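Side-chain contacts in nitrite transporter NirC (Salmonella enterica subsp. enterica serovar Typhimurium, PDB 4FC4), which carries nitrite into and out of the cell across the cytoplasmic membrane as an ion channel of the formate/nitrite transporter family: residues G35-L40 and I73-E78; I67-V72 and C165-M170; L40-I45 and N201-A206. All coordinates share one frame; numbering follows the deposited sequence.

Contact 1 (G35-L40 and I73-E78); sequences GAYVGL and IIAGSE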
ATOM      1  N   GLY B  35     -15.545 -20.966  -7.111  1.00 42.67           N
ATOM      2  CA  GLY B  35     -16.695 -20.203  -7.566  1.00 40.45           C
ATOM      3  C   GLY B  35     -17.250 -19.368  -6.432  1.00 38.32           C
ATOM      4  O   GLY B  35     -17.559 -18.221  -6.610  1.00 41.89           O
ATOM      5  N   ALA B  36     -17.368 -19.953  -5.259  1.00 36.84           N
ATOM      6  CA  ALA B  36     -17.828 -19.233  -4.081  1.00 36.17           C
ATOM      7  C   ALA B  36     -16.896 -18.023  -3.747  1.00 34.36           C
ATOM      8  O   ALA B  36     -17.399 -16.891  -3.508  1.00 35.79           O
ATOM      9  CB  ALA B  36     -17.961 -20.195  -2.897  1.00 35.02           C
ATOM     10  N   TYR B  37     -15.572 -18.241  -3.803  1.00 34.44           N
ATOM     11  CA  TYR B  37     -14.576 -17.198  -3.471  1.00 35.54           C
ATOM     12  C   TYR B  37     -14.653 -16.065  -4.442  1.00 38.71           C
ATOM     13  O   TYR B  37     -14.705 -14.894  -4.021  1.00 35.89           O
ATOM     14  CB  TYR B  37     -13.157 -17.743  -3.449  1.00 34.44           C
ATOM     15  CG  TYR B  37     -12.890 -18.770  -2.321  1.00 36.09           C
ATOM     16  CD1 TYR B  37     -13.818 -18.978  -1.263  1.00 33.44           C
ATOM     17  CD2 TYR B  37     -11.704 -19.501  -2.311  1.00 31.80           C
ATOM     18  CE1 TYR B  37     -13.560 -19.888  -0.287  1.00 32.90           C
ATOM     19  CE2 TYR B  37     -11.447 -20.414  -1.332  1.00 32.71           C
ATOM     20  CZ  TYR B  37     -12.367 -20.616  -0.330  1.00 33.48           C
ATOM     21  OH  TYR B  37     -12.066 -21.592   0.606  1.00 36.60           O
ATOM     22  N   VAL B  38     -14.671 -16.402  -5.740  1.00 37.32           N
ATOM     23  CA  VAL B  38     -14.796 -15.379  -6.754  1.00 36.08           C
ATOM     24  C   VAL B  38     -16.093 -14.588  -6.513  1.00 37.26           C
ATOM     25  O   VAL B  38     -16.082 -13.341  -6.576  1.00 34.01           O
ATOM     26  CB  VAL B  38     -14.662 -15.918  -8.190  1.00 37.69           C
ATOM     27  CG1 VAL B  38     -14.814 -14.780  -9.221  1.00 38.90           C
ATOM     28  CG2 VAL B  38     -13.288 -16.545  -8.393  1.00 36.27           C
ATOM     29  N   GLY B  39     -17.178 -15.311  -6.199  1.00 38.01           N
ATOM     30  CA  GLY B  39     -18.453 -14.725  -5.814  1.00 37.17           C
ATOM     31  C   GLY B  39     -18.381 -13.686  -4.678  1.00 42.25           C
ATOM     32  O   GLY B  39     -19.025 -12.634  -4.775  1.00 42.47           O
ATOM     33  N   LEU B  40     -17.673 -14.001  -3.585  1.00 36.78           N
ATOM     34  CA  LEU B  40     -17.608 -13.119  -2.461  1.00 38.26           C
ATOM     35  C   LEU B  40     -16.937 -11.824  -2.957  1.00 39.03           C
ATOM     36  O   LEU B  40     -17.296 -10.725  -2.514  1.00 43.45           O
ATOM     37  CB  LEU B  40     -16.826 -13.770  -1.283  1.00 42.42           C
ATOM     38  CG  LEU B  40     -17.498 -14.957  -0.498  1.00 40.74           C
ATOM     39  CD1 LEU B  40     -16.475 -15.708   0.318  1.00 35.00           C
ATOM     40  CD2 LEU B  40     -18.611 -14.451   0.452  1.00 35.45           C
ATOM     41  N   ILE B  73      -6.165 -18.186  -4.888  1.00 39.72           N
ATOM     42  CA  ILE B  73      -4.773 -18.653  -5.017  1.00 39.26           C
ATOM     43  C   ILE B  73      -4.138 -18.963  -3.662  1.00 37.54           C
ATOM     44  O   ILE B  73      -3.435 -19.956  -3.488  1.00 38.95           O
ATOM     45  CB  ILE B  73      -3.898 -17.643  -5.792  1.00 37.95           C
ATOM     46  CG1 ILE B  73      -4.360 -17.497  -7.266  1.00 40.29           C
ATOM     47  CG2 ILE B  73      -2.431 -18.018  -5.707  1.00 32.69           C
ATOM     48  CD1 ILE B  73      -3.611 -16.393  -8.003  1.00 35.35           C
ATOM     49  N   ILE B  74      -4.444 -18.126  -2.687  1.00 38.43           N
ATOM     50  CA  ILE B  74      -3.758 -18.128  -1.417  1.00 34.88           C
ATOM     51  C   ILE B  74      -4.501 -19.021  -0.433  1.00 37.25           C
ATOM     52  O   ILE B  74      -3.866 -19.767   0.252  1.00 36.38           O
ATOM     53  CB  ILE B  74      -3.622 -16.727  -0.877  1.00 34.79           C
ATOM     54  CG1 ILE B  74      -2.943 -15.872  -1.963  1.00 36.15           C
ATOM     55  CG2 ILE B  74      -2.880 -16.714   0.491  1.00 29.18           C
ATOM     56  CD1 ILE B  74      -1.398 -15.959  -1.991  1.00 36.47           C
ATOM     57  N   ALA B  75      -5.827 -18.975  -0.386  1.00 38.61           N
ATOM     58  CA  ALA B  75      -6.555 -19.949   0.429  1.00 40.44           C
ATOM     59  C   ALA B  75      -6.460 -21.349  -0.199  1.00 38.44           C
ATOM     60  O   ALA B  75      -6.365 -22.321   0.538  1.00 38.50           O
ATOM     61  CB  ALA B  75      -8.021 -19.544   0.661  1.00 36.22           C
ATOM     62  N   GLY B  76      -6.521 -21.448  -1.535  1.00 37.66           N
ATOM     63  CA  GLY B  76      -6.436 -22.744  -2.228  1.00 35.77           C
ATOM     64  C   GLY B  76      -7.806 -23.141  -2.693  1.00 39.07           C
ATOM     65  O   GLY B  76      -8.757 -23.086  -1.903  1.00 42.83           O
ATOM     66  N   SER B  77      -7.938 -23.440  -3.996  1.00 43.22           N
ATOM     67  CA  SER B  77      -9.189 -23.897  -4.649  1.00 41.83           C
ATOM     68  C   SER B  77      -8.911 -24.323  -6.119  1.00 42.69           C
ATOM     69  O   SER B  77      -7.795 -24.269  -6.569  1.00 43.21           O
ATOM     70  CB  SER B  77     -10.191 -22.762  -4.612  1.00 39.28           C
ATOM     71  OG  SER B  77      -9.669 -21.671  -5.341  1.00 38.48           O
ATOM     72  N   GLU B  78      -9.913 -24.706  -6.889  1.00 42.95           N
ATOM     73  CA  GLU B  78      -9.665 -24.965  -8.336  1.00 45.90           C
ATOM     74  C   GLU B  78     -10.523 -24.102  -9.267  1.00 44.07           C
ATOM     75  O   GLU B  78     -11.730 -24.160  -9.205  1.00 47.06           O
ATOM     76  CB  GLU B  78      -9.805 -26.459  -8.665  1.00 42.42           C
ATOM     77  CG  GLU B  78      -8.927 -27.314  -7.763  1.00 44.75           C
ATOM     78  CD  GLU B  78      -7.408 -27.234  -8.063  1.00 47.90           C
ATOM     79  OE1 GLU B  78      -6.989 -26.725  -9.142  1.00 51.42           O
ATOM     80  OE2 GLU B  78      -6.604 -27.766  -7.245  1.00 51.04           O
TER
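The ring of Y37 reaches from helix 24-51 to the point where helix 67-75 ends. A75, G76 and S77 gather round its CE2 atom, with only the G76 carbonyl at the ring edge. Y37 has CG beside its backbone N and anti to its carbonyl carbon (chi1 -66°), which sends the ring across the gap toward the second segment. The contact is small, burying 119 Å² in all.

A75 comes first, in the last turn of the helix. Its CB lies 4.1 Å from Y37 CE2, obliquely to the ring. G76 follows and leaves helical geometry with a positive phi of 104°, a backbone shape that glycine adopts readily. The turn brings the G76 carbonyl to the ring edge, near its plane, with O 3.8 Å from Y37 CE2. The chain is then extended at S77. S77 CB is 4.2 Å from Y37 CE2, again oblique, but on the other side of the ring plane from A75 CB. S77 OG turns back to bond with V72 O, five residues earlier, within helix 67-75. E78 has its CB directed away from helix 24-51, and its carboxylate forms a salt bridge with R15.

The second subunit closes the polar end. Its Y245 OH is hydrogen-bonded both to Y37 OH and to G76 O, and its W169 NE1 bonds A75 O. The break after helix 67-75 is consistent with the interrupted second transmembrane helix of this family. Chemically, the contact within the chain is van der Waals packing around one ring atom, CE2. Y37 OH and the carbonyls of A75 and G76 are bonded by a neighbouring subunit, while S77 OG is bonded within its own chain. This ties the break to the subunit interface.

Contact 2 (I67-V72 and C165-M170); sequences IALTLV and CLAIWM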
ATOM      1  N   ILE B  67      -9.595  -9.284  -3.996  1.00 45.41           N
ATOM      2  CA  ILE B  67      -9.854 -10.367  -3.057  1.00 42.97           C
ATOM      3  C   ILE B  67     -10.225 -11.656  -3.808  1.00 40.00           C
ATOM      4  O   ILE B  67      -9.865 -12.760  -3.374  1.00 41.42           O
ATOM      5  CB  ILE B  67     -10.914  -9.947  -2.006  1.00 40.42           C
ATOM      6  CG1 ILE B  67     -11.265 -11.124  -1.084  1.00 40.02           C
ATOM      7  CG2 ILE B  67     -12.126  -9.396  -2.722  1.00 41.62           C
ATOM      8  CD1 ILE B  67     -11.920 -10.738   0.201  1.00 37.35           C
ATOM      9  N   ALA B  68     -10.893 -11.526  -4.952  1.00 37.52           N
ATOM     10  CA  ALA B  68     -11.467 -12.716  -5.621  1.00 36.20           C
ATOM     11  C   ALA B  68     -10.378 -13.739  -5.949  1.00 36.54           C
ATOM     12  O   ALA B  68     -10.472 -14.889  -5.569  1.00 40.20           O
ATOM     13  CB  ALA B  68     -12.252 -12.345  -6.914  1.00 37.61           C
ATOM     14  N   LEU B  69      -9.334 -13.311  -6.655  1.00 37.89           N
ATOM     15  CA  LEU B  69      -8.276 -14.239  -7.042  1.00 36.61           C
ATOM     16  C   LEU B  69      -7.291 -14.463  -5.920  1.00 35.15           C
ATOM     17  O   LEU B  69      -6.653 -15.532  -5.870  1.00 37.57           O
ATOM     18  CB  LEU B  69      -7.595 -13.790  -8.309  1.00 38.19           C
ATOM     19  CG  LEU B  69      -6.721 -14.846  -8.965  1.00 45.55           C
ATOM     20  CD1 LEU B  69      -7.501 -16.063  -9.508  1.00 37.36           C
ATOM     21  CD2 LEU B  69      -5.943 -14.106 -10.059  1.00 44.24           C
ATOM     22  N   THR B  70      -7.184 -13.485  -5.022  1.00 30.39           N
ATOM     23  CA  THR B  70      -6.400 -13.669  -3.815  1.00 32.93           C
ATOM     24  C   THR B  70      -6.882 -14.867  -2.994  1.00 37.99           C
ATOM     25  O   THR B  70      -6.056 -15.703  -2.618  1.00 45.58           O
ATOM     26  CB  THR B  70      -6.409 -12.430  -2.934  1.00 29.63           C
ATOM     27  OG1 THR B  70      -5.942 -11.298  -3.698  1.00 28.49           O
ATOM     28  CG2 THR B  70      -5.565 -12.670  -1.712  1.00 32.15           C
ATOM     29  N   LEU B  71      -8.195 -14.961  -2.750  1.00 39.47           N
ATOM     30  CA  LEU B  71      -8.809 -16.140  -2.135  1.00 37.58           C
ATOM     31  C   LEU B  71      -8.486 -17.388  -2.915  1.00 38.40           C
ATOM     32  O   LEU B  71      -7.976 -18.328  -2.375  1.00 38.69           O
ATOM     33  CB  LEU B  71     -10.347 -15.978  -1.982  1.00 36.38           C
ATOM     34  CG  LEU B  71     -10.859 -14.871  -1.019  1.00 37.13           C
ATOM     35  CD1 LEU B  71     -12.383 -14.802  -0.996  1.00 30.59           C
ATOM     36  CD2 LEU B  71     -10.277 -15.003   0.398  1.00 30.30           C
ATOM     37  N   VAL B  72      -8.849 -17.417  -4.187  1.00 41.26           N
ATOM     38  CA  VAL B  72      -8.613 -18.586  -5.028  1.00 38.57           C
ATOM     39  C   VAL B  72      -7.162 -19.095  -4.903  1.00 40.46           C
ATOM     40  O   VAL B  72      -6.948 -20.290  -4.712  1.00 38.74           O
ATOM     41  CB  VAL B  72      -8.991 -18.280  -6.524  1.00 38.68           C
ATOM     42  CG1 VAL B  72      -8.535 -19.409  -7.461  1.00 40.05           C
ATOM     43  CG2 VAL B  72     -10.507 -18.099  -6.665  1.00 33.03           C
ATOM     44  N   CYS B 165      -4.935 -15.168 -15.998  1.00 41.45           N
ATOM     45  CA  CYS B 165      -3.751 -16.023 -16.151  1.00 42.28           C
ATOM     46  C   CYS B 165      -2.420 -15.296 -15.974  1.00 42.29           C
ATOM     47  O   CYS B 165      -1.467 -15.883 -15.468  1.00 49.97           O
ATOM     48  CB  CYS B 165      -3.763 -16.759 -17.466  1.00 41.67           C
ATOM     49  SG  CYS B 165      -5.001 -18.068 -17.406  1.00 51.30           S
ATOM     50  N   LEU B 166      -2.328 -14.031 -16.386  1.00 39.37           N
ATOM     51  CA  LEU B 166      -1.118 -13.279 -16.124  1.00 40.61           C
ATOM     52  C   LEU B 166      -0.886 -13.124 -14.605  1.00 45.68           C
ATOM     53  O   LEU B 166       0.255 -13.217 -14.139  1.00 48.96           O
ATOM     54  CB  LEU B 166      -1.120 -11.926 -16.849  1.00 39.91           C
ATOM     55  CG  LEU B 166      -0.619 -12.103 -18.302  1.00 42.12           C
ATOM     56  CD1 LEU B 166      -1.138 -10.998 -19.235  1.00 42.12           C
ATOM     57  CD2 LEU B 166       0.900 -12.241 -18.373  1.00 38.84           C
ATOM     58  N   ALA B 167      -1.969 -12.942 -13.833  1.00 41.30           N
ATOM     59  CA  ALA B 167      -1.881 -12.810 -12.397  1.00 37.13           C
ATOM     60  C   ALA B 167      -1.416 -14.150 -11.817  1.00 38.45           C
ATOM     61  O   ALA B 167      -0.533 -14.207 -10.970  1.00 38.18           O
ATOM     62  CB  ALA B 167      -3.234 -12.399 -11.840  1.00 37.24           C
ATOM     63  N   ILE B 168      -1.962 -15.245 -12.327  1.00 39.24           N
ATOM     64  CA  ILE B 168      -1.590 -16.558 -11.798  1.00 38.42           C
ATOM     65  C   ILE B 168      -0.125 -16.873 -12.039  1.00 40.31           C
ATOM     66  O   ILE B 168       0.599 -17.317 -11.131  1.00 44.29           O
ATOM     67  CB  ILE B 168      -2.479 -17.643 -12.401  1.00 37.79           C
ATOM     68  CG1 ILE B 168      -3.929 -17.425 -11.898  1.00 34.67           C
ATOM     69  CG2 ILE B 168      -1.896 -18.971 -12.045  1.00 37.27           C
ATOM     70  CD1 ILE B 168      -4.952 -18.221 -12.656  1.00 32.55           C
ATOM     71  N   TRP B 169       0.298 -16.583 -13.267  1.00 41.89           N
ATOM     72  CA  TRP B 169       1.667 -16.670 -13.737  1.00 41.80           C
ATOM     73  C   TRP B 169       2.609 -15.870 -12.874  1.00 41.80           C
ATOM     74  O   TRP B 169       3.598 -16.417 -12.340  1.00 43.06           O
ATOM     75  CB  TRP B 169       1.699 -16.134 -15.158  1.00 42.31           C
ATOM     76  CG  TRP B 169       3.024 -16.269 -15.883  1.00 42.36           C
ATOM     77  CD1 TRP B 169       3.952 -15.269 -16.138  1.00 41.50           C
ATOM     78  CD2 TRP B 169       3.586 -17.483 -16.488  1.00 43.14           C
ATOM     79  NE1 TRP B 169       5.031 -15.771 -16.827  1.00 44.28           N
ATOM     80  CE2 TRP B 169       4.873 -17.092 -17.067  1.00 45.64           C
ATOM     81  CE3 TRP B 169       3.169 -18.812 -16.590  1.00 42.84           C
ATOM     82  CZ2 TRP B 169       5.700 -18.007 -17.714  1.00 49.37           C
ATOM     83  CZ3 TRP B 169       3.998 -19.725 -17.238  1.00 45.52           C
ATOM     84  CH2 TRP B 169       5.236 -19.339 -17.793  1.00 49.12           C
ATOM     85  N   MET B 170       2.345 -14.568 -12.757  1.00 40.77           N
ATOM     86  CA  MET B 170       3.223 -13.690 -11.963  1.00 41.45           C
ATOM     87  C   MET B 170       3.289 -14.107 -10.495  1.00 40.12           C
ATOM     88  O   MET B 170       4.321 -13.997  -9.860  1.00 39.82           O
ATOM     89  CB  MET B 170       2.814 -12.232 -12.088  1.00 39.12           C
ATOM     90  CG  MET B 170       2.992 -11.610 -13.464  1.00 41.90           C
ATOM     91  SD  MET B 170       2.512  -9.877 -13.375  1.00 47.12           S
ATOM     92  CE  MET B 170       4.017  -9.185 -12.785  1.00 52.92           C
TER
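L69 and A167 make the tight part of this contact. CD2 of L69 meets CB of A167 at 3.7 Å. It is one methyl against another, with the short alanine letting the leucine tip come close to helix 150-172. L69 CG stands anti to the backbone N (chi1 -166°), which directs the side chain from helix 67-75 toward A167. The two backbones stay well apart, with CA of L69 and CA of A167 separated by 8.5 Å. The leucine side chain covers a little under half of that gap, and methyl contact with A167 CB closes the rest.

The looser part is I168. Its CB does not point at helix 67-75, but its CG1 comes nearer, 4.3 Å from L69 CD2. This is the same methyl that touches A167. A single branch of L69 therefore carries the contact, which buries 105 Å² in total and is wholly apolar. Neither part has a solvent side, because all three residues are buried.

Other helices fill in around the pair, and there are no strands in this protein. Helix 177-192 covers one flank, with I183 and L187 on L69 and C186 on A167. Helix 80-93 lies against I168 through M85 and F86. L69 thus joins helices 67-75 and 150-172 inside the bundle of one subunit.

Contact 3 (L40-I45 and N201-A206); sequences LGIILI and NMTLFA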
ATOM      1  N   LEU B  40     -17.673 -14.001  -3.585  1.00 36.78           N
ATOM      2  CA  LEU B  40     -17.608 -13.119  -2.461  1.00 38.26           C
ATOM      3  C   LEU B  40     -16.937 -11.824  -2.957  1.00 39.03           C
ATOM      4  O   LEU B  40     -17.296 -10.725  -2.514  1.00 43.45           O
ATOM      5  CB  LEU B  40     -16.826 -13.770  -1.283  1.00 42.42           C
ATOM      6  CG  LEU B  40     -17.498 -14.957  -0.498  1.00 40.74           C
ATOM      7  CD1 LEU B  40     -16.475 -15.708   0.318  1.00 35.00           C
ATOM      8  CD2 LEU B  40     -18.611 -14.451   0.452  1.00 35.45           C
ATOM      9  N   GLY B  41     -15.996 -11.938  -3.897  1.00 36.09           N
ATOM     10  CA  GLY B  41     -15.494 -10.772  -4.618  1.00 37.07           C
ATOM     11  C   GLY B  41     -16.536  -9.972  -5.415  1.00 37.73           C
ATOM     12  O   GLY B  41     -16.559  -8.728  -5.380  1.00 39.23           O
ATOM     13  N   ILE B  42     -17.404 -10.671  -6.149  1.00 38.08           N
ATOM     14  CA  ILE B  42     -18.389 -10.008  -6.967  1.00 36.80           C
ATOM     15  C   ILE B  42     -19.419  -9.277  -6.068  1.00 37.99           C
ATOM     16  O   ILE B  42     -19.865  -8.173  -6.387  1.00 40.26           O
ATOM     17  CB  ILE B  42     -19.194 -11.013  -7.833  1.00 37.53           C
ATOM     18  CG1 ILE B  42     -18.418 -11.420  -9.086  1.00 38.30           C
ATOM     19  CG2 ILE B  42     -20.525 -10.339  -8.229  1.00 37.40           C
ATOM     20  CD1 ILE B  42     -18.247 -10.317 -10.159  1.00 37.10           C
ATOM     21  N   ILE B  43     -19.822  -9.897  -4.959  1.00 37.93           N
ATOM     22  CA  ILE B  43     -20.778  -9.258  -4.077  1.00 37.39           C
ATOM     23  C   ILE B  43     -20.129  -7.958  -3.586  1.00 39.15           C
ATOM     24  O   ILE B  43     -20.787  -6.902  -3.600  1.00 38.23           O
ATOM     25  CB  ILE B  43     -21.217 -10.159  -2.896  1.00 38.86           C
ATOM     26  CG1 ILE B  43     -21.965 -11.407  -3.425  1.00 37.06           C
ATOM     27  CG2 ILE B  43     -22.110  -9.338  -1.956  1.00 38.00           C
ATOM     28  CD1 ILE B  43     -22.140 -12.546  -2.448  1.00 36.52           C
ATOM     29  N   LEU B  44     -18.829  -8.014  -3.246  1.00 36.65           N
ATOM     30  CA  LEU B  44     -18.147  -6.848  -2.672  1.00 37.08           C
ATOM     31  C   LEU B  44     -18.224  -5.684  -3.665  1.00 38.19           C
ATOM     32  O   LEU B  44     -18.643  -4.569  -3.332  1.00 38.81           O
ATOM     33  CB  LEU B  44     -16.684  -7.152  -2.317  1.00 32.24           C
ATOM     34  CG  LEU B  44     -15.811  -5.904  -2.025  1.00 35.04           C
ATOM     35  CD1 LEU B  44     -16.445  -4.986  -0.964  1.00 30.70           C
ATOM     36  CD2 LEU B  44     -14.430  -6.360  -1.543  1.00 35.16           C
ATOM     37  N   ILE B  45     -17.866  -5.948  -4.911  1.00 40.27           N
ATOM     38  CA  ILE B  45     -17.641  -4.805  -5.808  1.00 38.98           C
ATOM     39  C   ILE B  45     -18.970  -4.303  -6.351  1.00 40.28           C
ATOM     40  O   ILE B  45     -19.119  -3.142  -6.595  1.00 41.45           O
ATOM     41  CB  ILE B  45     -16.660  -5.126  -6.948  1.00 37.40           C
ATOM     42  CG1 ILE B  45     -17.243  -6.236  -7.852  1.00 35.33           C
ATOM     43  CG2 ILE B  45     -15.279  -5.495  -6.396  1.00 34.68           C
ATOM     44  CD1 ILE B  45     -16.559  -6.303  -9.214  1.00 35.02           C
ATOM     45  N   ASN B 201     -18.934 -14.212 -13.808  1.00 40.64           N
ATOM     46  CA  ASN B 201     -20.258 -13.927 -14.347  1.00 42.43           C
ATOM     47  C   ASN B 201     -21.311 -14.863 -13.760  1.00 42.69           C
ATOM     48  O   ASN B 201     -22.436 -14.456 -13.512  1.00 43.95           O
ATOM     49  CB  ASN B 201     -20.293 -13.982 -15.888  1.00 45.66           C
ATOM     50  CG  ASN B 201     -19.616 -12.780 -16.574  1.00 44.17           C
ATOM     51  OD1 ASN B 201     -19.537 -12.750 -17.831  1.00 53.78           O
ATOM     52  ND2 ASN B 201     -19.106 -11.821 -15.804  1.00 39.10           N
ATOM     53  N   MET B 202     -20.923 -16.108 -13.516  1.00 44.76           N
ATOM     54  CA  MET B 202     -21.795 -17.100 -12.883  1.00 43.68           C
ATOM     55  C   MET B 202     -22.428 -16.557 -11.605  1.00 42.30           C
ATOM     56  O   MET B 202     -23.641 -16.712 -11.430  1.00 43.38           O
ATOM     57  CB  MET B 202     -21.048 -18.400 -12.542  1.00 43.33           C
ATOM     58  CG  MET B 202     -20.492 -19.171 -13.723  1.00 43.79           C
ATOM     59  SD  MET B 202     -19.363 -20.505 -13.227  1.00 45.96           S
ATOM     60  CE  MET B 202     -18.937 -21.156 -14.832  1.00 47.93           C
ATOM     61  N   THR B 203     -21.642 -15.935 -10.725  1.00 37.12           N
ATOM     62  CA  THR B 203     -22.211 -15.376  -9.502  1.00 36.50           C
ATOM     63  C   THR B 203     -23.136 -14.189  -9.860  1.00 38.73           C
ATOM     64  O   THR B 203     -24.243 -14.041  -9.343  1.00 38.93           O
ATOM     65  CB  THR B 203     -21.130 -14.948  -8.454  1.00 34.64           C
ATOM     66  OG1 THR B 203     -20.490 -16.107  -7.890  1.00 34.46           O
ATOM     67  CG2 THR B 203     -21.795 -14.221  -7.291  1.00 34.32           C
ATOM     68  N   LEU B 204     -22.690 -13.323 -10.761  1.00 42.99           N
ATOM     69  CA  LEU B 204     -23.496 -12.156 -11.083  1.00 42.21           C
ATOM     70  C   LEU B 204     -24.833 -12.641 -11.616  1.00 45.57           C
ATOM     71  O   LEU B 204     -25.902 -12.131 -11.211  1.00 47.86           O
ATOM     72  CB  LEU B 204     -22.808 -11.285 -12.114  1.00 39.72           C
ATOM     73  CG  LEU B 204     -23.662 -10.069 -12.419  1.00 40.81           C
ATOM     74  CD1 LEU B 204     -23.793  -9.133 -11.211  1.00 41.22           C
ATOM     75  CD2 LEU B 204     -23.022  -9.424 -13.628  1.00 38.36           C
ATOM     76  N   PHE B 205     -24.775 -13.628 -12.518  1.00 44.84           N
ATOM     77  CA  PHE B 205     -25.984 -14.108 -13.130  1.00 47.57           C
ATOM     78  C   PHE B 205     -26.934 -14.704 -12.128  1.00 50.63           C
ATOM     79  O   PHE B 205     -28.151 -14.566 -12.287  1.00 52.58           O
ATOM     80  CB  PHE B 205     -25.710 -15.048 -14.295  1.00 49.27           C
ATOM     81  CG  PHE B 205     -25.082 -14.362 -15.496  1.00 49.37           C
ATOM     82  CD1 PHE B 205     -25.482 -13.110 -15.885  1.00 52.38           C
ATOM     83  CD2 PHE B 205     -24.068 -14.972 -16.225  1.00 50.91           C
ATOM     84  CE1 PHE B 205     -24.893 -12.479 -16.977  1.00 55.08           C
ATOM     85  CE2 PHE B 205     -23.483 -14.350 -17.324  1.00 49.88           C
ATOM     86  CZ  PHE B 205     -23.894 -13.098 -17.698  1.00 50.00           C
ATOM     87  N   ALA B 206     -26.392 -15.302 -11.056  1.00 51.12           N
ATOM     88  CA  ALA B 206     -27.231 -16.030 -10.104  1.00 48.98           C
ATOM     89  C   ALA B 206     -27.900 -14.983  -9.181  1.00 48.47           C
ATOM     90  O   ALA B 206     -29.128 -15.037  -8.898  1.00 49.71           O
ATOM     91  CB  ALA B 206     -26.421 -17.098  -9.358  1.00 43.29           C
TER
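This is a buried helix-to-helix contact in the transmembrane bundle, made where I42 of helix 24-51 meets T203 of helix 198-209. The two helices are far apart in sequence but close here. CA of I42 and CA of L204 are only 6.9 Å apart, and the segments bury 172 Å² between them.

I42 and T203 lie alongside one another, their side chains running opposite ways. The methyl of T203 does the touching. CG2 of T203 lies 4.2 Å from I42 CB, and it is equally far from I42 CG2. In T203, OG1 sits beside the backbone N (chi1 -70°), leaving CG2 anti to it and facing the isoleucine. The same branch of I42 also approaches the opposing backbone: its CG2 is 4.5 Å from L204 N. The methyl branch of I42 thus packs on T203 and comes loosely near the main chain at L204.

Helix 198-209 follows helix 177-192 after a short break. This is consistent with the interrupted fifth transmembrane helix of the family. F65, in the loop before helix 67-75, packs on I42, while S116 of helix 98-125 packs on T203. Y123 of helix 98-125 touches I43 close by, so helix 98-125 packs on both segments.

Contacts 2 and 3 are fully buried, while contact 1 is only partly so. Helix 24-51 serves contacts 1 and 3, which share L40; helix 67-75 serves contacts 1 and 2. Contact 2 is wholly apolar; contact 3 is methyl packing that also approaches a backbone N loosely. Contact 1 adds a carbonyl at a ring edge, where a helix stops beside another subunit. The three also touch directly. V38 CG2 of contact 1 packs on V72 CG2 of contact 2 at 3.6 Å. G39 CA of contact 1 lies 3.2 Å from T203 OG1 of contact 3. I67 CG2 of contact 2 reaches L44 CD2 of contact 3 at 4.0 Å.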